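Local structure of RabGAP/TBC protein (Chlamydomonas reinhardtii, 4P17) at residues 52-55 with 59-62; 71-76 with 245-250; 76-81 with 169-174; 159-164 with 173-178. The protein probably acts as a Rab GTPase-activating protein in the Chlamydomonas flagellum through its TBC domain, although its function has not been established. All coordinates share one frame; numbering follows the deposited sequence.

From the N terminus, contact 1 closes a tight turn: the loop 52-55 packs against the helix it leads into, 57-65. It is complete before contact 2 opens on the next helix, 73-80. Contact 2 spans the longest loop, bringing 71-76 to 245-250 on helix 243-256. Inside it, contact 3 joins the later part of helix 73-80 to the start of helix 169-183. Contact 4, also within that loop, is the short hairpin between helices 153-164 and 169-183, and shares Phe173 and Trp174 with contact 3. Trp77 and Trp250 touch between contacts 2 and 3, Trp250 reaches Leu160 and Met161 of contact 4, and Leu53 packs on helix 73-80.

Contact 1. Residues 52-55 with 59-62; sequences KLPS and KLKE
The one polar atom near the side chain of Leu60, Pro54 O, is 4.1 Å from Leu60 CD2, too far to be more than loose packing. The contact is otherwise wholly apolar and depends on the two methyls of Leu60. One methyl meets the proline ring, with Leu60 CD1 3.8 Å from Pro54 CD and almost as near to CG, so it rests against the CG-CD side of the ring. The other turns to the preceding residue, where Leu60 CD2 stands 4.2 Å from Leu53 CB. With Leu60 CG anti to the backbone N (chi1 -178°), the side chain reaches out from the helix toward the loop and meets the proline nearly at right angles. The backbones run close here, Pro54 CA lying 5.8 Å from Leu60 CA; three residues separate the segments, and the chain bends sharply into its helix. Leu53 continues past this contact onto helix 73-80, where it touches Trp75, Val76, Glu79 and Thr80. Pro54 lies on Tyr47 of helix 27-50, and Leu60 packs on Tyr255 of helix 243-256, so the turn is wedged among three helices.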
loop_
_atom_site.group_PDB
_atom_site.type_symbol
_atom_site.label_atom_id
_atom_site.label_comp_id
_atom_site.label_asym_id
_atom_site.label_seq_id
_atom_site.Cartn_x
_atom_site.Cartn_y
_atom_site.Cartn_z
ATOM N N LYS A 52 3.544 -18.784 -15.388
ATOM C CA LYS A 52 2.291 -19.115 -14.734
ATOM C C LYS A 52 2.463 -19.122 -13.229
ATOM O O LYS A 52 3.425 -19.696 -12.698
ATOM C CB LYS A 52 1.779 -20.479 -15.212
ATOM N N LEU A 53 1.536 -18.471 -12.534
ATOM C CA LEU A 53 1.476 -18.573 -11.089
ATOM C C LEU A 53 1.034 -19.977 -10.690
ATOM O O LEU A 53 0.355 -20.646 -11.466
ATOM C CB LEU A 53 0.508 -17.544 -10.517
ATOM C CG LEU A 53 0.902 -16.079 -10.670
ATOM C CD1 LEU A 53 -0.251 -15.186 -10.265
ATOM C CD2 LEU A 53 2.126 -15.768 -9.826
ATOM N N PRO A 54 1.403 -20.411 -9.473
ATOM C CA PRO A 54 1.016 -21.716 -8.931
ATOM C C PRO A 54 -0.482 -21.960 -9.018
ATOM O O PRO A 54 -1.291 -21.064 -8.745
ATOM C CB PRO A 54 1.456 -21.647 -7.470
ATOM C CG PRO A 54 2.449 -20.572 -7.395
ATOM C CD PRO A 54 2.245 -19.650 -8.534
ATOM N N SER A 55 -0.833 -23.183 -9.396
ATOM C CA SER A 55 -2.217 -23.589 -9.486
ATOM C C SER A 55 -2.804 -23.715 -8.086
ATOM O O SER A 55 -3.953 -23.345 -7.844
ATOM C CB SER A 55 -2.318 -24.912 -10.250
ATOM N N LYS A 59 -0.857 -22.624 -1.790
ATOM C CA LYS A 59 0.579 -22.374 -1.922
ATOM C C LYS A 59 0.795 -20.948 -2.389
ATOM O O LYS A 59 1.749 -20.282 -1.971
ATOM C CB LYS A 59 1.245 -23.348 -2.903
ATOM N N LEU A 60 -0.083 -20.469 -3.266
ATOM C CA LEU A 60 0.118 -19.114 -3.809
ATOM C C LEU A 60 -0.063 -18.073 -2.705
ATOM O O LEU A 60 0.725 -17.129 -2.575
ATOM C CB LEU A 60 -0.840 -18.839 -4.962
ATOM C CG LEU A 60 -0.713 -17.489 -5.651
ATOM C CD1 LEU A 60 0.733 -17.175 -6.045
ATOM C CD2 LEU A 60 -1.642 -17.402 -6.857
ATOM N N LYS A 61 -1.108 -18.249 -1.904
ATOM C CA LYS A 61 -1.352 -17.341 -0.795
ATOM C C LYS A 61 -0.153 -17.302 0.156
ATOM O O LYS A 61 0.285 -16.212 0.538
ATOM C CB LYS A 61 -2.628 -17.736 -0.049
ATOM C CG LYS A 61 -3.046 -16.723 1.020
ATOM C CD LYS A 61 -4.112 -17.292 1.983
ATOM C CE LYS A 61 -5.388 -17.712 1.272
ATOM N NZ LYS A 61 -5.764 -16.813 0.147
ATOM N N GLU A 62 0.397 -18.474 0.498
ATOM C CA GLU A 62 1.592 -18.579 1.353
ATOM C C GLU A 62 2.810 -17.836 0.775
ATOM O O GLU A 62 3.493 -17.107 1.484
ATOM C CB GLU A 62 1.992 -20.053 1.582
ATOM C CG GLU A 62 1.062 -20.874 2.485
ATOM C CD GLU A 62 1.427 -22.366 2.561
ATOM O OE1 GLU A 62 2.430 -22.808 1.940
ATOM O OE2 GLU A 62 0.695 -23.105 3.259
#

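Contact 2. Residues 71-76 with 245-250; sequences TLRNWV and TVMRTW
Arg73 and Met247 mark the nearest approach of the two backbones, their CA atoms 8.8 Å apart, a spacing that a long side chain has to bridge. Helix 73-80 has barely begun at this point, with Leu72 at its N-cap position, while 245-250 lies in the first half of helix 243-256. Arg73 spans the distance: its chain is extended from CG to NE (chi2 177°, chi3 161°) and lays the guanidinium flat over Met247. Met247 CB sits over the centre of that group, 3.4 Å from Arg73 CZ, and the arginine runs square across the methionine. At the edge, in the plane of the guanidinium, Arg248 CD lies 3.8 Å from Arg73 NH2. The apolar part of Arg248 makes this contact; its own guanidinium is turned away to Asp300 and to Arg65 O. Arg73 NH2 forms a salt bridge with Asp251 and NH1 a hydrogen bond with Tyr16, which probably balances the buried charge and holds the group's rotation. An arginine lying flat over a methionine CB thus joins helix 73-80 to helix 243-256 within the all-helical TBC domain.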
loop_
_atom_site.group_PDB
_atom_site.type_symbol
_atom_site.label_atom_id
_atom_site.label_comp_id
_atom_site.label_asym_id
_atom_site.label_seq_id
_atom_site.Cartn_x
_atom_site.Cartn_y
_atom_site.Cartn_z
ATOM N N THR A 71 11.082 -7.502 -8.417
ATOM C CA THR A 71 11.135 -7.421 -9.871
ATOM C C THR A 71 9.917 -8.092 -10.492
ATOM O O THR A 71 9.609 -7.837 -11.675
ATOM C CB THR A 71 12.470 -8.021 -10.420
ATOM O OG1 THR A 71 12.627 -7.717 -11.817
ATOM C CG2 THR A 71 12.564 -9.512 -10.249
ATOM N N LEU A 72 9.252 -8.976 -9.741
ATOM C CA LEU A 72 8.024 -9.610 -10.208
ATOM C C LEU A 72 6.751 -8.933 -9.785
ATOM O O LEU A 72 5.684 -9.493 -9.996
ATOM C CB LEU A 72 7.952 -11.070 -9.723
ATOM C CG LEU A 72 9.032 -11.996 -10.288
ATOM C CD1 LEU A 72 8.785 -13.431 -9.834
ATOM C CD2 LEU A 72 9.035 -11.939 -11.825
ATOM N N ARG A 73 6.806 -7.762 -9.153
ATOM C CA ARG A 73 5.554 -7.285 -8.618
ATOM C C ARG A 73 4.643 -6.880 -9.786
ATOM O O ARG A 73 3.461 -7.085 -9.713
ATOM C CB ARG A 73 5.768 -6.177 -7.622
ATOM C CG ARG A 73 6.218 -6.721 -6.328
ATOM C CD ARG A 73 6.518 -5.638 -5.290
ATOM N NE ARG A 73 6.505 -6.231 -3.966
ATOM C CZ ARG A 73 7.445 -6.116 -3.049
ATOM N NH1 ARG A 73 8.520 -5.326 -3.220
ATOM N NH2 ARG A 73 7.288 -6.757 -1.904
ATOM N N ASN A 74 5.199 -6.350 -10.870
ATOM C CA ASN A 74 4.354 -5.998 -12.015
ATOM C C ASN A 74 3.648 -7.273 -12.478
ATOM O O ASN A 74 2.447 -7.291 -12.578
ATOM C CB ASN A 74 5.191 -5.344 -13.130
ATOM C CG ASN A 74 4.336 -4.706 -14.225
ATOM O OD1 ASN A 74 3.236 -5.135 -14.481
ATOM N ND2 ASN A 74 4.869 -3.690 -14.885
ATOM N N TRP A 75 4.403 -8.345 -12.684
ATOM C CA TRP A 75 3.849 -9.623 -13.150
ATOM C C TRP A 75 2.728 -10.143 -12.231
ATOM O O TRP A 75 1.606 -10.458 -12.667
ATOM C CB TRP A 75 4.978 -10.671 -13.264
ATOM C CG TRP A 75 4.535 -11.991 -13.797
ATOM C CD1 TRP A 75 3.901 -12.226 -14.978
ATOM C CD2 TRP A 75 4.709 -13.278 -13.172
ATOM N NE1 TRP A 75 3.667 -13.579 -15.132
ATOM C CE2 TRP A 75 4.149 -14.240 -14.033
ATOM C CE3 TRP A 75 5.285 -13.699 -11.983
ATOM C CZ2 TRP A 75 4.155 -15.599 -13.728
ATOM C CZ3 TRP A 75 5.275 -15.034 -11.674
ATOM C CH2 TRP A 75 4.725 -15.971 -12.542
ATOM N N VAL A 76 3.041 -10.256 -10.949
ATOM C CA VAL A 76 2.098 -10.827 -9.998
ATOM C C VAL A 76 0.941 -9.891 -9.662
ATOM O O VAL A 76 -0.195 -10.317 -9.615
ATOM C CB VAL A 76 2.814 -11.205 -8.690
ATOM C CG1 VAL A 76 1.845 -11.795 -7.688
ATOM C CG2 VAL A 76 3.953 -12.180 -8.970
ATOM N N THR A 245 8.271 -1.937 2.949
ATOM C CA THR A 245 7.339 -2.538 3.901
ATOM C C THR A 245 5.927 -2.385 3.337
ATOM O O THR A 245 5.118 -3.324 3.387
ATOM C CB THR A 245 7.476 -1.889 5.249
ATOM O OG1 THR A 245 8.823 -2.089 5.676
ATOM C CG2 THR A 245 6.562 -2.485 6.243
ATOM N N VAL A 246 5.645 -1.202 2.793
ATOM C CA VAL A 246 4.350 -0.954 2.160
ATOM C C VAL A 246 4.071 -2.018 1.095
ATOM O O VAL A 246 2.966 -2.578 1.050
ATOM C CB VAL A 246 4.273 0.439 1.493
ATOM C CG1 VAL A 246 2.933 0.626 0.771
ATOM C CG2 VAL A 246 4.458 1.563 2.487
ATOM N N MET A 247 5.056 -2.307 0.248
ATOM C CA MET A 247 4.813 -3.203 -0.893
ATOM C C MET A 247 4.478 -4.609 -0.433
ATOM O O MET A 247 3.748 -5.331 -1.111
ATOM C CB MET A 247 6.020 -3.275 -1.836
ATOM C CG MET A 247 6.573 -1.969 -2.247
ATOM S SD MET A 247 5.410 -1.030 -3.196
ATOM C CE MET A 247 6.512 0.346 -3.610
ATOM N N ARG A 248 4.980 -5.014 0.731
ATOM C CA ARG A 248 4.591 -6.318 1.242
ATOM C C ARG A 248 3.130 -6.343 1.664
ATOM O O ARG A 248 2.417 -7.354 1.470
ATOM C CB ARG A 248 5.468 -6.714 2.420
ATOM C CG ARG A 248 6.849 -7.158 2.016
ATOM C CD ARG A 248 6.848 -8.571 1.442
ATOM N NE ARG A 248 6.290 -9.549 2.372
ATOM C CZ ARG A 248 6.979 -10.088 3.381
ATOM N NH1 ARG A 248 8.263 -9.770 3.567
ATOM N NH2 ARG A 248 6.395 -10.962 4.183
ATOM N N THR A 249 2.649 -5.247 2.224
ATOM C CA THR A 249 1.211 -5.155 2.509
ATOM C C THR A 249 0.417 -5.229 1.191
ATOM O O THR A 249 -0.643 -5.879 1.094
ATOM C CB THR A 249 0.809 -3.875 3.293
ATOM O OG1 THR A 249 0.783 -2.727 2.444
ATOM C CG2 THR A 249 1.728 -3.611 4.484
ATOM N N TRP A 250 0.956 -4.595 0.169
ATOM C CA TRP A 250 0.281 -4.550 -1.128
ATOM C C TRP A 250 0.290 -5.910 -1.814
ATOM O O TRP A 250 -0.714 -6.311 -2.459
ATOM C CB TRP A 250 0.949 -3.494 -2.012
ATOM C CG TRP A 250 0.612 -2.045 -1.627
ATOM C CD1 TRP A 250 0.006 -1.595 -0.442
ATOM C CD2 TRP A 250 0.847 -0.875 -2.425
ATOM N NE1 TRP A 250 -0.143 -0.219 -0.500
ATOM C CE2 TRP A 250 0.378 0.243 -1.692
ATOM C CE3 TRP A 250 1.402 -0.664 -3.703
ATOM C CZ2 TRP A 250 0.455 1.563 -2.190
ATOM C CZ3 TRP A 250 1.480 0.663 -4.192
ATOM C CH2 TRP A 250 0.999 1.745 -3.435
#

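Contact 3. Residues 76-81 with 169-174; sequences VWMETS and EEAAFW
Met78 is received by Ala171 and Trp174, one turn apart at the start of helix 169-183. Glu170 does not touch Met78 but helps to hold the ring of Trp174: Glu170 OE2 accepts Trp174 NE1 at 3.1 Å on its anti lone pair, with an N-H...O angle of 152° and the oxygen close to the indole plane. Ala171 follows and meets the thioether. Met78 SD lies 3.5 Å from Ala171 O and 4.0 Å from Ala171 CB, while Met78 CE comes 3.7 Å from Ala171 CA. Phe173 points away from Met78 and lays its edge on the indole of its neighbour, Phe173 CE2 standing 3.6 Å above the ring plane of Trp174. Last comes Trp174, whose CB is 4.0 Å from Met78 CE; its ring continues away toward His90. Met78 is curled, bent at both chi2 (-61°) and chi3 (-68°), and this folding brings its methyl round onto the alanine backbone. With an alanine here, the sulfur and methyl would be gone, and a gap would probably open over Ala171 and the CB of Trp174. The contact sits where three helices converge: Met78 belongs to helix 73-80, packs also on Ala83 and Asn84 of helix 83-88, and faces helix 169-183, on which Ser81 touches Leu175 and Ala178.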
loop_
_atom_site.group_PDB
_atom_site.type_symbol
_atom_site.label_atom_id
_atom_site.label_comp_id
_atom_site.label_asym_id
_atom_site.label_seq_id
_atom_site.Cartn_x
_atom_site.Cartn_y
_atom_site.Cartn_z
ATOM N N VAL A 76 3.041 -10.256 -10.949
ATOM C CA VAL A 76 2.098 -10.827 -9.998
ATOM C C VAL A 76 0.941 -9.891 -9.662
ATOM O O VAL A 76 -0.195 -10.317 -9.615
ATOM C CB VAL A 76 2.814 -11.205 -8.690
ATOM C CG1 VAL A 76 1.845 -11.795 -7.688
ATOM C CG2 VAL A 76 3.953 -12.180 -8.970
ATOM N N TRP A 77 1.231 -8.630 -9.352
ATOM C CA TRP A 77 0.161 -7.720 -8.985
ATOM C C TRP A 77 -0.870 -7.558 -10.072
ATOM O O TRP A 77 -2.050 -7.496 -9.799
ATOM C CB TRP A 77 0.693 -6.350 -8.673
ATOM C CG TRP A 77 1.411 -6.240 -7.396
ATOM C CD1 TRP A 77 1.651 -7.240 -6.483
ATOM C CD2 TRP A 77 2.005 -5.053 -6.862
ATOM N NE1 TRP A 77 2.380 -6.739 -5.421
ATOM C CE2 TRP A 77 2.615 -5.404 -5.644
ATOM C CE3 TRP A 77 2.125 -3.743 -7.320
ATOM C CZ2 TRP A 77 3.284 -4.470 -4.855
ATOM C CZ3 TRP A 77 2.797 -2.822 -6.543
ATOM C CH2 TRP A 77 3.364 -3.186 -5.314
ATOM N N MET A 78 -0.396 -7.402 -11.297
ATOM C CA MET A 78 -1.300 -7.107 -12.408
ATOM C C MET A 78 -2.231 -8.291 -12.666
ATOM O O MET A 78 -3.383 -8.109 -13.045
ATOM C CB MET A 78 -0.533 -6.752 -13.659
ATOM C CG MET A 78 0.233 -5.418 -13.596
ATOM S SD MET A 78 -0.761 -3.933 -13.346
ATOM C CE MET A 78 -1.649 -3.843 -14.905
ATOM N N GLU A 79 -1.744 -9.497 -12.416
ATOM C CA GLU A 79 -2.592 -10.689 -12.544
ATOM C C GLU A 79 -3.506 -10.928 -11.323
ATOM O O GLU A 79 -4.730 -11.015 -11.454
ATOM C CB GLU A 79 -1.714 -11.926 -12.774
ATOM C CG GLU A 79 -2.490 -13.241 -12.917
ATOM C CD GLU A 79 -3.377 -13.268 -14.141
ATOM O OE1 GLU A 79 -3.208 -12.399 -15.026
ATOM O OE2 GLU A 79 -4.255 -14.152 -14.212
ATOM N N THR A 80 -2.941 -11.023 -10.120
ATOM C CA THR A 80 -3.796 -11.298 -8.964
ATOM C C THR A 80 -4.829 -10.186 -8.685
ATOM O O THR A 80 -5.896 -10.471 -8.166
ATOM C CB THR A 80 -2.965 -11.519 -7.672
ATOM O OG1 THR A 80 -2.205 -10.347 -7.370
ATOM C CG2 THR A 80 -2.012 -12.656 -7.825
ATOM N N SER A 81 -4.535 -8.932 -9.021
ATOM C CA SER A 81 -5.477 -7.841 -8.706
ATOM C C SER A 81 -6.664 -7.879 -9.647
ATOM O O SER A 81 -7.660 -7.235 -9.422
ATOM C CB SER A 81 -4.847 -6.474 -8.854
ATOM O OG SER A 81 -4.453 -6.288 -10.219
ATOM N N GLU A 169 3.059 3.592 -16.639
ATOM C CA GLU A 169 1.883 4.383 -16.297
ATOM C C GLU A 169 0.582 3.654 -16.586
ATOM O O GLU A 169 -0.366 3.762 -15.818
ATOM C CB GLU A 169 1.885 5.705 -17.059
ATOM C CG GLU A 169 3.180 6.456 -16.966
ATOM C CD GLU A 169 3.225 7.603 -17.927
ATOM O OE1 GLU A 169 2.136 8.037 -18.382
ATOM O OE2 GLU A 169 4.347 8.062 -18.218
ATOM N N GLU A 170 0.507 2.954 -17.717
ATOM C CA GLU A 170 -0.727 2.265 -18.033
ATOM C C GLU A 170 -0.949 1.132 -17.034
ATOM O O GLU A 170 -2.082 0.876 -16.610
ATOM C CB GLU A 170 -0.729 1.721 -19.470
ATOM C CG GLU A 170 -1.944 0.869 -19.736
ATOM C CD GLU A 170 -2.229 0.621 -21.203
ATOM O OE1 GLU A 170 -1.394 0.978 -22.049
ATOM O OE2 GLU A 170 -3.285 0.040 -21.507
ATOM N N ALA A 171 0.124 0.467 -16.626
ATOM C CA ALA A 171 -0.011 -0.573 -15.599
ATOM C C ALA A 171 -0.568 0.023 -14.299
ATOM O O ALA A 171 -1.441 -0.531 -13.644
ATOM C CB ALA A 171 1.324 -1.233 -15.343
ATOM N N ALA A 172 -0.013 1.139 -13.923
ATOM C CA ALA A 172 -0.442 1.815 -12.708
ATOM C C ALA A 172 -1.904 2.220 -12.804
ATOM O O ALA A 172 -2.667 2.046 -11.864
ATOM C CB ALA A 172 0.464 3.004 -12.449
ATOM N N PHE A 173 -2.321 2.716 -13.971
ATOM C CA PHE A 173 -3.715 3.028 -14.206
ATOM C C PHE A 173 -4.649 1.807 -14.031
ATOM O O PHE A 173 -5.677 1.884 -13.387
ATOM C CB PHE A 173 -3.875 3.613 -15.616
ATOM C CG PHE A 173 -5.303 3.817 -16.020
ATOM C CD1 PHE A 173 -5.963 5.007 -15.718
ATOM C CD2 PHE A 173 -5.969 2.833 -16.742
ATOM C CE1 PHE A 173 -7.272 5.207 -16.108
ATOM C CE2 PHE A 173 -7.301 3.001 -17.113
ATOM C CZ PHE A 173 -7.942 4.187 -16.822
ATOM N N TRP A 174 -4.275 0.657 -14.575
ATOM C CA TRP A 174 -5.155 -0.490 -14.487
ATOM C C TRP A 174 -5.126 -1.109 -13.064
ATOM O O TRP A 174 -6.143 -1.636 -12.583
ATOM C CB TRP A 174 -4.788 -1.507 -15.574
ATOM C CG TRP A 174 -5.214 -1.011 -16.910
ATOM C CD1 TRP A 174 -4.420 -0.676 -17.967
ATOM C CD2 TRP A 174 -6.565 -0.785 -17.337
ATOM N NE1 TRP A 174 -5.201 -0.269 -19.040
ATOM C CE2 TRP A 174 -6.515 -0.310 -18.668
ATOM C CE3 TRP A 174 -7.807 -0.937 -16.721
ATOM C CZ2 TRP A 174 -7.671 0.008 -19.389
ATOM C CZ3 TRP A 174 -8.947 -0.589 -17.418
ATOM C CH2 TRP A 174 -8.870 -0.134 -18.748
#

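Contact 4. Residues 159-164 with 173-178; sequences GLMLVA and FWLLAA
Met161 carries this contact from its own helix, and its outer half is where the packing is tight. The two backbones stand apart, Met161 CA 8.0 Å from Leu175 CA, and the methionine chain, extended beyond CG (chi2 -176°, chi3 -180°), bridges the distance to helix 169-183. Its methyl settles at the junction of two residues, with Met161 CE 3.9 Å from Leu175 CG and 3.8 Å from Leu176 N. It therefore touches the helix backbone itself as well as side chains, without any bond to that amide. Closer to its root the methionine lies along one branch of the leucine: Leu175 CD2 is 3.9 Å from Met161 SD and 4.0 Å from Met161 CG, and the two side chains cross obliquely. Leu175 offers that branch because its CG stands anti to the backbone N (chi1 -174°). The looser part is the side chain of Leu176, where Met161 SD and Leu176 CB are 4.3 Å apart. The three touching residues are all buried, so the contrast is between closer and looser packing and not between core and solvent. A serine in place of Met161 would probably open a gap between the two helices and leave Leu175 CD2 without the thioether that covers it. Round about, helix 243-256 sends Trp250 against both Leu160 and Met161, and helix 73-80 lays Trp77 and Met78 on Leu175, so this hairpin of helices 153-164 and 169-183 packs against both of them, with helix 83-88 also against helix 169-183.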
loop_
_atom_site.group_PDB
_atom_site.type_symbol
_atom_site.label_atom_id
_atom_site.label_comp_id
_atom_site.label_asym_id
_atom_site.label_seq_id
_atom_site.Cartn_x
_atom_site.Cartn_y
_atom_site.Cartn_z
ATOM N N GLY A 159 1.874 7.103 -6.902
ATOM C CA GLY A 159 3.293 7.371 -6.879
ATOM C C GLY A 159 4.054 6.102 -6.551
ATOM O O GLY A 159 5.025 5.757 -7.207
ATOM N N LEU A 160 3.606 5.370 -5.537
ATOM C CA LEU A 160 4.299 4.142 -5.201
ATOM C C LEU A 160 4.015 3.078 -6.223
ATOM O O LEU A 160 4.872 2.261 -6.494
ATOM C CB LEU A 160 3.936 3.663 -3.785
ATOM C CG LEU A 160 5.090 3.518 -2.794
ATOM C CD1 LEU A 160 5.902 4.774 -2.668
ATOM C CD2 LEU A 160 4.492 3.153 -1.424
ATOM N N MET A 161 2.820 3.080 -6.818
ATOM C CA MET A 161 2.552 2.139 -7.885
ATOM C C MET A 161 3.516 2.369 -9.053
ATOM O O MET A 161 4.104 1.416 -9.572
ATOM C CB MET A 161 1.115 2.257 -8.369
ATOM C CG MET A 161 0.090 1.664 -7.449
ATOM S SD MET A 161 -1.487 1.839 -8.316
ATOM C CE MET A 161 -2.609 1.103 -7.109
ATOM N N LEU A 162 3.693 3.631 -9.440
ATOM C CA LEU A 162 4.629 3.944 -10.527
ATOM C C LEU A 162 6.039 3.404 -10.240
ATOM O O LEU A 162 6.655 2.770 -11.082
ATOM C CB LEU A 162 4.661 5.448 -10.792
ATOM C CG LEU A 162 3.452 6.033 -11.534
ATOM C CD1 LEU A 162 3.530 7.555 -11.524
ATOM C CD2 LEU A 162 3.327 5.499 -12.965
ATOM N N VAL A 163 6.527 3.619 -9.028
ATOM C CA VAL A 163 7.877 3.191 -8.708
ATOM C C VAL A 163 7.980 1.659 -8.661
ATOM O O VAL A 163 8.961 1.091 -9.142
ATOM C CB VAL A 163 8.350 3.812 -7.376
ATOM C CG1 VAL A 163 9.667 3.262 -6.987
ATOM C CG2 VAL A 163 8.464 5.340 -7.497
ATOM N N ALA A 164 6.981 0.994 -8.083
ATOM C CA ALA A 164 6.991 -0.473 -7.974
ATOM C C ALA A 164 6.817 -1.148 -9.317
ATOM O O ALA A 164 7.212 -2.305 -9.473
ATOM C CB ALA A 164 5.889 -0.947 -7.025
ATOM N N PHE A 173 -2.321 2.716 -13.971
ATOM C CA PHE A 173 -3.715 3.028 -14.206
ATOM C C PHE A 173 -4.649 1.807 -14.031
ATOM O O PHE A 173 -5.677 1.884 -13.387
ATOM C CB PHE A 173 -3.875 3.613 -15.616
ATOM C CG PHE A 173 -5.303 3.817 -16.020
ATOM C CD1 PHE A 173 -5.963 5.007 -15.718
ATOM C CD2 PHE A 173 -5.969 2.833 -16.742
ATOM C CE1 PHE A 173 -7.272 5.207 -16.108
ATOM C CE2 PHE A 173 -7.301 3.001 -17.113
ATOM C CZ PHE A 173 -7.942 4.187 -16.822
ATOM N N TRP A 174 -4.275 0.657 -14.575
ATOM C CA TRP A 174 -5.155 -0.490 -14.487
ATOM C C TRP A 174 -5.126 -1.109 -13.064
ATOM O O TRP A 174 -6.143 -1.636 -12.583
ATOM C CB TRP A 174 -4.788 -1.507 -15.574
ATOM C CG TRP A 174 -5.214 -1.011 -16.910
ATOM C CD1 TRP A 174 -4.420 -0.676 -17.967
ATOM C CD2 TRP A 174 -6.565 -0.785 -17.337
ATOM N NE1 TRP A 174 -5.201 -0.269 -19.040
ATOM C CE2 TRP A 174 -6.515 -0.310 -18.668
ATOM C CE3 TRP A 174 -7.807 -0.937 -16.721
ATOM C CZ2 TRP A 174 -7.671 0.008 -19.389
ATOM C CZ3 TRP A 174 -8.947 -0.589 -17.418
ATOM C CH2 TRP A 174 -8.870 -0.134 -18.748
ATOM N N LEU A 175 -4.001 -0.988 -12.376
ATOM C CA LEU A 175 -3.920 -1.483 -10.990
ATOM C C LEU A 175 -4.757 -0.595 -10.063
ATOM O O LEU A 175 -5.438 -1.094 -9.167
ATOM C CB LEU A 175 -2.467 -1.563 -10.518
ATOM C CG LEU A 175 -2.200 -2.199 -9.144
ATOM C CD1 LEU A 175 -2.487 -3.719 -9.104
ATOM C CD2 LEU A 175 -0.743 -1.975 -8.767
ATOM N N LEU A 176 -4.704 0.718 -10.275
ATOM C CA LEU A 176 -5.539 1.651 -9.540
ATOM C C LEU A 176 -7.032 1.318 -9.789
ATOM O O LEU A 176 -7.838 1.283 -8.867
ATOM C CB LEU A 176 -5.209 3.084 -9.957
ATOM C CG LEU A 176 -6.023 4.174 -9.253
ATOM C CD1 LEU A 176 -5.728 4.221 -7.741
ATOM C CD2 LEU A 176 -5.750 5.520 -9.896
ATOM N N ALA A 177 -7.407 1.062 -11.047
ATOM C CA ALA A 177 -8.787 0.691 -11.347
ATOM C C ALA A 177 -9.191 -0.573 -10.594
ATOM O O ALA A 177 -10.248 -0.624 -9.946
ATOM C CB ALA A 177 -8.966 0.473 -12.856
ATOM N N ALA A 178 -8.354 -1.603 -10.674
ATOM C CA ALA A 178 -8.643 -2.842 -9.949
ATOM C C ALA A 178 -8.824 -2.578 -8.450
ATOM O O ALA A 178 -9.739 -3.085 -7.825
ATOM C CB ALA A 178 -7.549 -3.857 -10.191
#